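AbiEi antitoxin C-terminal domain-containing protein (Mycobacterium tuberculosis, PDB 1ZEL) is of unknown function but probably binds DNA through a winged-helix module and carries a domain related to AbiEi-type antitoxins. Local coordinates at residues A[66-71]-A[90-95]; A[262-267]-A[281-286]. All coordinates share one frame; numbering follows the deposited sequence.

Interaction 1: residues A[66-71]-A[90-95]. With FMT (formic acid), chain M.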
ATOM      1  N   GLN A  66      -7.054  15.664  13.529  1.00 20.70           N
ATOM      2  CA  GLN A  66      -7.224  15.970  12.114  1.00 21.17           C
ATOM      3  C   GLN A  66      -6.494  14.951  11.245  1.00 20.98           C
ATOM      4  O   GLN A  66      -5.318  14.625  11.491  1.00 19.25           O
ATOM      5  CB  GLN A  66      -6.763  17.394  11.791  1.00 21.90           C
ATOM      6  CG  GLN A  66      -7.256  17.880  10.451  1.00 23.83           C
ATOM      7  CD  GLN A  66      -6.973  19.351  10.235  1.00 32.81           C
ATOM      8  OE1 GLN A  66      -7.092  20.160  11.154  1.00 33.01           O
ATOM      9  NE2 GLN A  66      -6.610  19.707   9.008  1.00 36.07           N
ATOM     10  N   LEU A  67      -7.195  14.447  10.226  1.00 19.31           N
ATOM     11  CA  LEU A  67      -6.567  13.571   9.245  1.00 18.66           C
ATOM     12  C   LEU A  67      -6.176  14.337   7.971  1.00 18.90           C
ATOM     13  O   LEU A  67      -6.624  15.465   7.775  1.00 17.93           O
ATOM     14  CB  LEU A  67      -7.481  12.376   8.935  1.00 17.85           C
ATOM     15  CG  LEU A  67      -7.642  11.361  10.071  1.00 19.85           C
ATOM     16  CD1 LEU A  67      -8.742  10.330   9.674  1.00 14.65           C
ATOM     17  CD2 LEU A  67      -6.290  10.658  10.488  1.00 20.45           C
ATOM     18  N   PRO A  68      -5.288  13.745   7.137  1.00 18.88           N
ATOM     19  CA  PRO A  68      -4.706  14.450   5.972  1.00 19.62           C
ATOM     20  C   PRO A  68      -5.696  14.929   4.936  1.00 19.88           C
ATOM     21  O   PRO A  68      -5.432  15.921   4.257  1.00 21.14           O
ATOM     22  CB  PRO A  68      -3.776  13.389   5.352  1.00 19.44           C
ATOM     23  CG  PRO A  68      -3.412  12.496   6.515  1.00 17.88           C
ATOM     24  CD  PRO A  68      -4.677  12.411   7.326  1.00 18.97           C
ATOM     25  N   VAL A  69      -6.835  14.253   4.809  1.00 19.67           N
ATOM     26  CA  VAL A  69      -7.816  14.688   3.829  1.00 19.17           C
ATOM     27  C   VAL A  69      -8.774  15.723   4.439  1.00 19.03           C
ATOM     28  O   VAL A  69      -9.226  15.580   5.566  1.00 19.45           O
ATOM     29  CB  VAL A  69      -8.517  13.485   3.128  1.00 20.10           C
ATOM     30  CG1 VAL A  69      -9.542  13.978   2.148  1.00 19.50           C
ATOM     31  CG2 VAL A  69      -7.457  12.672   2.348  1.00 16.22           C
ATOM     32  N   LYS A  70      -9.048  16.789   3.703  1.00 18.78           N
ATOM     33  CA  LYS A  70      -9.891  17.860   4.234  1.00 19.75           C
ATOM     34  C   LYS A  70     -11.257  17.338   4.659  1.00 19.61           C
ATOM     35  O   LYS A  70     -11.925  16.617   3.910  1.00 20.22           O
ATOM     36  CB  LYS A  70     -10.059  18.978   3.202  1.00 19.98           C
ATOM     37  N   GLY A  71     -11.678  17.711   5.858  1.00 20.10           N
ATOM     38  CA  GLY A  71     -13.025  17.396   6.310  1.00 19.13           C
ATOM     39  C   GLY A  71     -13.131  16.034   6.968  1.00 19.21           C
ATOM     40  O   GLY A  71     -14.224  15.475   7.050  1.00 19.11           O
ATOM     41  N   LEU A  90      -5.288   6.840   4.232  1.00 21.93           N
ATOM     42  CA  LEU A  90      -6.007   6.299   3.080  1.00 21.55           C
ATOM     43  C   LEU A  90      -7.489   6.096   3.363  1.00 22.85           C
ATOM     44  O   LEU A  90      -8.342   6.350   2.506  1.00 23.34           O
ATOM     45  CB  LEU A  90      -5.364   4.994   2.612  1.00 20.75           C
ATOM     46  CG  LEU A  90      -3.975   5.184   2.003  1.00 21.37           C
ATOM     47  CD1 LEU A  90      -3.348   3.836   1.733  1.00 18.75           C
ATOM     48  CD2 LEU A  90      -4.048   6.016   0.714  1.00 20.37           C
ATOM     49  N   ARG A  91      -7.804   5.600   4.556  1.00 22.90           N
ATOM     50  CA  ARG A  91      -9.206   5.512   4.961  1.00 22.64           C
ATOM     51  C   ARG A  91      -9.842   6.895   4.989  1.00 22.44           C
ATOM     52  O   ARG A  91     -11.022   7.026   4.684  1.00 23.24           O
ATOM     53  CB  ARG A  91      -9.338   4.841   6.332  1.00 22.83           C
ATOM     54  CG  ARG A  91      -8.664   3.459   6.386  1.00 22.55           C
ATOM     55  CD  ARG A  91      -9.066   2.714   7.637  1.00 22.09           C
ATOM     56  NE  ARG A  91      -8.011   1.801   8.074  1.00 23.79           N
ATOM     57  CZ  ARG A  91      -7.816   0.572   7.583  1.00 25.75           C
ATOM     58  NH1 ARG A  91      -8.613   0.085   6.644  1.00 21.62           N
ATOM     59  NH2 ARG A  91      -6.820  -0.177   8.047  1.00 26.59           N
ATOM     60  N   SER A  92      -9.096   7.928   5.375  1.00 21.66           N
ATOM     61  CA  SER A  92      -9.693   9.281   5.332  1.00 22.67           C
ATOM     62  C   SER A  92     -10.024   9.746   3.913  1.00 22.40           C
ATOM     63  O   SER A  92     -11.008  10.484   3.682  1.00 21.88           O
ATOM     64  CB  SER A  92      -8.828  10.311   6.071  1.00 23.75           C
ATOM     65  OG  SER A  92      -7.828  10.879   5.255  1.00 24.85           O
ATOM     66  N   TRP A  93      -9.208   9.321   2.957  1.00 22.25           N
ATOM     67  CA  TRP A  93      -9.513   9.545   1.552  1.00 23.14           C
ATOM     68  C   TRP A  93     -10.796   8.835   1.108  1.00 23.95           C
ATOM     69  O   TRP A  93     -11.686   9.472   0.506  1.00 24.66           O
ATOM     70  CB  TRP A  93      -8.306   9.165   0.691  1.00 23.69           C
ATOM     71  CG  TRP A  93      -8.411   9.589  -0.779  1.00 23.97           C
ATOM     72  CD1 TRP A  93      -9.368  10.364  -1.354  1.00 26.93           C
ATOM     73  CD2 TRP A  93      -7.468   9.278  -1.807  1.00 26.80           C
ATOM     74  NE1 TRP A  93      -9.102  10.532  -2.702  1.00 30.28           N
ATOM     75  CE2 TRP A  93      -7.930   9.874  -2.997  1.00 30.31           C
ATOM     76  CE3 TRP A  93      -6.269   8.552  -1.832  1.00 27.32           C
ATOM     77  CZ2 TRP A  93      -7.244   9.749  -4.213  1.00 27.62           C
ATOM     78  CZ3 TRP A  93      -5.578   8.440  -3.037  1.00 21.75           C
ATOM     79  CH2 TRP A  93      -6.072   9.020  -4.209  1.00 26.31           C
ATOM     80  N   LEU A  94     -10.924   7.541   1.414  1.00 23.85           N
ATOM     81  CA  LEU A  94     -12.158   6.794   1.084  1.00 24.37           C
ATOM     82  C   LEU A  94     -13.403   7.385   1.741  1.00 25.00           C
ATOM     83  O   LEU A  94     -14.526   7.282   1.199  1.00 25.04           O
ATOM     84  CB  LEU A  94     -12.029   5.335   1.507  1.00 24.26           C
ATOM     85  CG  LEU A  94     -11.046   4.538   0.670  1.00 24.61           C
ATOM     86  CD1 LEU A  94     -10.718   3.224   1.388  1.00 26.31           C
ATOM     87  CD2 LEU A  94     -11.600   4.308  -0.724  1.00 28.37           C
ATOM     88  N   ALA A  95     -13.204   8.005   2.908  1.00 25.43           N
ATOM     89  CA  ALA A  95     -14.301   8.660   3.638  1.00 26.04           C
ATOM     90  C   ALA A  95     -14.890   9.818   2.850  1.00 26.69           C
ATOM     91  O   ALA A  95     -16.097  10.066   2.911  1.00 27.68           O
ATOM     92  CB  ALA A  95     -13.818   9.134   4.993  1.00 24.94           C
TER
HETATM   93  C   FMT M 716      -6.879  17.352   0.321  1.00 45.80           C
HETATM   94  O1  FMT M 716      -7.717  17.015   1.160  1.00 44.47           O
HETATM   95  O2  FMT M 716      -5.657  17.248   0.464  1.00 46.48           O
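V69 packs on S92 and W93 of helix 88-96 and L67 on S92, almost wholly by van der Waals contact, burying 194 Å² with no hydrogen bond from one segment to the other. V69 makes most of the loop's contact. Its CB lies 3.4 Å from S92 OG and its CG2 branch also 3.4 Å from S92 OG. The same methyl continues to the helix backbone, 3.8 Å from W93 CA, and approaches W93 CB at 4.0 Å. CG2 stands anti to the V69 carbonyl carbon while CG1 stands anti to the backbone N (chi1 179°), and CG1 passes 3.7 Å from formic acid O1. L67 takes the carbon of the serine instead, its CD1 touching S92 CB at 3.6 Å, and the ring of P68 only grazes the hydroxyl.

The polar bonds lie beside this apolar seam. S92 OG, buried among the loop side chains, is bonded within its own helix to P89 O, so the hydroxyl is satisfied without help from the loop. K70 N reaches formic acid O1 at 2.9 Å in a nearly straight bond (171°), and the formic acid, probably from the crystallisation liquor, is also held by G137 N.

Beyond V69, the indole of W93 swings away from the loop to meet the ring of F102 and to touch P135 and L138. The loop joins strands 64-66 and 72-75 after helix 51-61, an order consistent with the wing of a winged helix-turn-helix, here packed against the following helix 88-96.

Interaction 2: residues A[262-267]-A[281-286]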
ATOM      1  N   THR A 262      19.969  -4.781 -19.855  1.00 28.61           N
ATOM      2  CA  THR A 262      19.357  -3.959 -18.820  1.00 28.81           C
ATOM      3  C   THR A 262      20.034  -4.171 -17.480  1.00 28.90           C
ATOM      4  O   THR A 262      20.600  -5.241 -17.238  1.00 28.78           O
ATOM      5  CB  THR A 262      17.828  -4.246 -18.688  1.00 29.16           C
ATOM      6  OG1 THR A 262      17.209  -3.163 -17.982  1.00 27.76           O
ATOM      7  CG2 THR A 262      17.594  -5.551 -17.926  1.00 28.81           C
ATOM      8  N   ARG A 263      20.006  -3.143 -16.627  1.00 28.53           N
ATOM      9  CA  ARG A 263      20.523  -3.267 -15.267  0.50 29.14           C
ATOM     10  C   ARG A 263      19.367  -3.462 -14.301  1.00 29.38           C
ATOM     11  O   ARG A 263      18.305  -2.867 -14.465  1.00 30.77           O
ATOM     12  CB  ARG A 263      21.330  -2.027 -14.873  0.50 28.91           C
ATOM     13  CG  ARG A 263      22.720  -1.944 -15.478  0.50 28.47           C
ATOM     14  CD  ARG A 263      23.433  -0.661 -15.016  0.50 31.69           C
ATOM     15  NE  ARG A 263      24.760  -0.487 -15.610  0.50 30.22           N
ATOM     16  CZ  ARG A 263      25.080   0.451 -16.506  0.50 33.96           C
ATOM     17  NH1 ARG A 263      24.171   1.322 -16.936  0.50 33.29           N
ATOM     18  NH2 ARG A 263      26.323   0.530 -16.966  0.50 31.00           N
ATOM     19  N   PHE A 264      19.579  -4.312 -13.306  1.00 29.63           N
ATOM     20  CA  PHE A 264      18.632  -4.510 -12.235  1.00 29.28           C
ATOM     21  C   PHE A 264      19.259  -3.781 -11.081  1.00 30.11           C
ATOM     22  O   PHE A 264      20.205  -4.269 -10.489  1.00 29.53           O
ATOM     23  CB  PHE A 264      18.441  -5.998 -11.892  1.00 28.74           C
ATOM     24  CG  PHE A 264      17.097  -6.295 -11.260  1.00 32.08           C
ATOM     25  CD1 PHE A 264      16.400  -7.441 -11.576  1.00 31.64           C
ATOM     26  CD2 PHE A 264      16.520  -5.393 -10.363  1.00 33.71           C
ATOM     27  CE1 PHE A 264      15.143  -7.693 -11.006  1.00 35.29           C
ATOM     28  CE2 PHE A 264      15.269  -5.639  -9.798  1.00 36.26           C
ATOM     29  CZ  PHE A 264      14.581  -6.783 -10.132  1.00 30.35           C
ATOM     30  N   THR A 265      18.764  -2.582 -10.804  1.00 30.82           N
ATOM     31  CA  THR A 265      19.399  -1.688  -9.849  1.00 31.96           C
ATOM     32  C   THR A 265      18.363  -0.672  -9.355  1.00 32.89           C
ATOM     33  O   THR A 265      17.433  -0.338 -10.081  1.00 32.30           O
ATOM     34  CB  THR A 265      20.615  -0.933 -10.475  1.00 31.93           C
ATOM     35  OG1 THR A 265      21.320  -0.226  -9.443  1.00 36.21           O
ATOM     36  CG2 THR A 265      20.168   0.079 -11.555  1.00 29.82           C
ATOM     37  N   THR A 266      18.533  -0.174  -8.130  1.00 34.71           N
ATOM     38  CA  THR A 266      17.685   0.924  -7.647  1.00 36.41           C
ATOM     39  C   THR A 266      18.336   2.282  -7.916  1.00 38.37           C
ATOM     40  O   THR A 266      17.683   3.342  -7.828  1.00 38.12           O
ATOM     41  CB  THR A 266      17.349   0.792  -6.153  1.00 36.36           C
ATOM     42  OG1 THR A 266      18.547   0.547  -5.414  1.00 35.33           O
ATOM     43  CG2 THR A 266      16.398  -0.362  -5.929  1.00 37.73           C
ATOM     44  N   ALA A 267      19.628   2.229  -8.247  1.00 39.65           N
ATOM     45  CA  ALA A 267      20.440   3.388  -8.585  1.00 40.88           C
ATOM     46  C   ALA A 267      21.807   2.838  -8.975  1.00 42.05           C
ATOM     47  O   ALA A 267      22.555   2.351  -8.122  1.00 41.81           O
ATOM     48  CB  ALA A 267      20.561   4.370  -7.383  1.00 40.44           C
ATOM     49  N   TYR A 281      18.636 -13.339 -19.760  1.00 26.02           N
ATOM     50  CA  TYR A 281      17.693 -12.216 -19.650  1.00 25.61           C
ATOM     51  C   TYR A 281      18.311 -10.905 -20.098  1.00 25.51           C
ATOM     52  O   TYR A 281      17.703  -9.833 -19.944  1.00 26.94           O
ATOM     53  CB  TYR A 281      17.152 -12.108 -18.214  1.00 25.40           C
ATOM     54  CG  TYR A 281      16.716 -13.449 -17.704  1.00 26.60           C
ATOM     55  CD1 TYR A 281      17.553 -14.213 -16.889  1.00 25.34           C
ATOM     56  CD2 TYR A 281      15.513 -14.009 -18.118  1.00 25.71           C
ATOM     57  CE1 TYR A 281      17.158 -15.487 -16.455  1.00 26.24           C
ATOM     58  CE2 TYR A 281      15.120 -15.275 -17.694  1.00 21.49           C
ATOM     59  CZ  TYR A 281      15.957 -16.011 -16.868  1.00 23.39           C
ATOM     60  OH  TYR A 281      15.562 -17.265 -16.435  1.00 25.74           O
ATOM     61  N   GLN A 282      19.512 -11.006 -20.682  1.00 24.91           N
ATOM     62  CA  GLN A 282      20.354  -9.868 -21.022  1.00 25.12           C
ATOM     63  C   GLN A 282      20.353  -8.856 -19.897  1.00 24.69           C
ATOM     64  O   GLN A 282      20.017  -7.691 -20.083  1.00 24.83           O
ATOM     65  CB  GLN A 282      19.932  -9.252 -22.378  1.00 24.09           C
ATOM     66  CG  GLN A 282      20.150 -10.224 -23.589  1.00 25.42           C
ATOM     67  CD  GLN A 282      21.621 -10.434 -23.888  1.00 29.19           C
ATOM     68  OE1 GLN A 282      22.311  -9.498 -24.271  1.00 29.09           O
ATOM     69  NE2 GLN A 282      22.117 -11.654 -23.685  1.00 27.69           N
ATOM     70  N   LEU A 283      20.728  -9.331 -18.713  1.00 25.66           N
ATOM     71  CA  LEU A 283      20.558  -8.556 -17.511  1.00 25.75           C
ATOM     72  C   LEU A 283      21.816  -8.560 -16.674  1.00 25.85           C
ATOM     73  O   LEU A 283      22.416  -9.616 -16.426  1.00 25.87           O
ATOM     74  CB  LEU A 283      19.378  -9.147 -16.713  1.00 25.74           C
ATOM     75  CG  LEU A 283      18.896  -8.440 -15.467  1.00 26.27           C
ATOM     76  CD1 LEU A 283      17.423  -8.632 -15.374  1.00 22.87           C
ATOM     77  CD2 LEU A 283      19.574  -9.008 -14.259  1.00 24.92           C
ATOM     78  N   VAL A 284      22.202  -7.364 -16.240  1.00 26.34           N
ATOM     79  CA  VAL A 284      23.255  -7.186 -15.246  1.00 26.10           C
ATOM     80  C   VAL A 284      22.541  -6.932 -13.902  1.00 26.77           C
ATOM     81  O   VAL A 284      21.837  -5.936 -13.740  1.00 26.56           O
ATOM     82  CB  VAL A 284      24.180  -6.007 -15.609  1.00 26.20           C
ATOM     83  CG1 VAL A 284      25.181  -5.752 -14.488  1.00 26.71           C
ATOM     84  CG2 VAL A 284      24.933  -6.321 -16.930  1.00 24.10           C
ATOM     85  N   ASP A 285      22.702  -7.860 -12.969  1.00 25.42           N
ATOM     86  CA  ASP A 285      22.050  -7.768 -11.677  1.00 26.22           C
ATOM     87  C   ASP A 285      22.968  -7.089 -10.661  1.00 26.66           C
ATOM     88  O   ASP A 285      23.955  -7.669 -10.233  1.00 26.26           O
ATOM     89  CB  ASP A 285      21.632  -9.169 -11.191  1.00 26.15           C
ATOM     90  CG  ASP A 285      20.930  -9.147  -9.827  1.00 28.06           C
ATOM     91  OD1 ASP A 285      20.432  -8.081  -9.421  1.00 29.73           O
ATOM     92  OD2 ASP A 285      20.883 -10.205  -9.154  1.00 31.83           O
ATOM     93  N   GLU A 286      22.617  -5.859 -10.282  1.00 27.34           N
ATOM     94  CA  GLU A 286      23.365  -5.102  -9.280  1.00 28.00           C
ATOM     95  C   GLU A 286      22.639  -5.070  -7.945  1.00 28.33           C
ATOM     96  O   GLU A 286      23.079  -4.426  -6.976  1.00 28.93           O
ATOM     97  CB  GLU A 286      23.613  -3.690  -9.797  1.00 27.99           C
ATOM     98  CG  GLU A 286      24.344  -3.705 -11.115  1.00 29.82           C
ATOM     99  CD  GLU A 286      24.601  -2.340 -11.707  1.00 36.06           C
ATOM    100  OE1 GLU A 286      24.097  -1.324 -11.173  1.00 35.18           O
ATOM    101  OE2 GLU A 286      25.329  -2.289 -12.724  1.00 34.34           O
TER
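T262 and F264 bind segment 281-286 through four backbone bonds. T262 N binds Q282 O and T262 O receives V284 N at 2.8 Å; F264 N then binds V284 O, and F264 O receives E286 N. The axes of the short strands run 24° from parallel. Next come the side chains. T262 CG2 meets L283 CD1 at 4.0 Å, the two side chains side by side, while L283 CD2 lies 4.0 Å from F264 CB; with CG anti to the backbone N (chi1 -174°), L283 carries its branches alongside T262 and F264. On the face of R263 and V284, the extended arginine chain, in one of its two deposited conformers, brings R263 NE 3.4 Å from E286 OE2, a tentative salt bridge at the guanidinium edge, with guanidinium and carboxylate planes 47° apart.

This is the parallel pair of a three-stranded mixed sheet, with 283-285 in the middle and 276-278 antiparallel on its far side, where Q282 and L283 both face A278 in a G1 beta bulge.

Further out, H268 ND1 holds E286 OE1, and T265 OG1 accepts A267 N at 3.2 Å in an ST turn just past the strand. Y236 and the backbone N of V288 and V289 bind the D285 carboxylate, while T262 packs on S229, Q232 and R233 of helix 228-240.

In the fold
From the N terminus, the chain runs through helices 19-28, 35-44 and 51-61 before interaction 1 closes an 18-residue loop containing strands 72-75 and 82-84, tying the probable wing to helix 88-96. The chain then passes through the mainly helical region that supplies the sodium ligands R167, D209 and D213. Interaction 2 closes a 13-residue connection holding strand 276-278 and the unmodelled residues 270-272, and so completes a small sheet against helix 228-240. The two contacts follow in series, neither nested nor crossed. Their centres lie 39 Å apart, on opposite sides of the chain's centre, with nearest atoms about 22 Å apart.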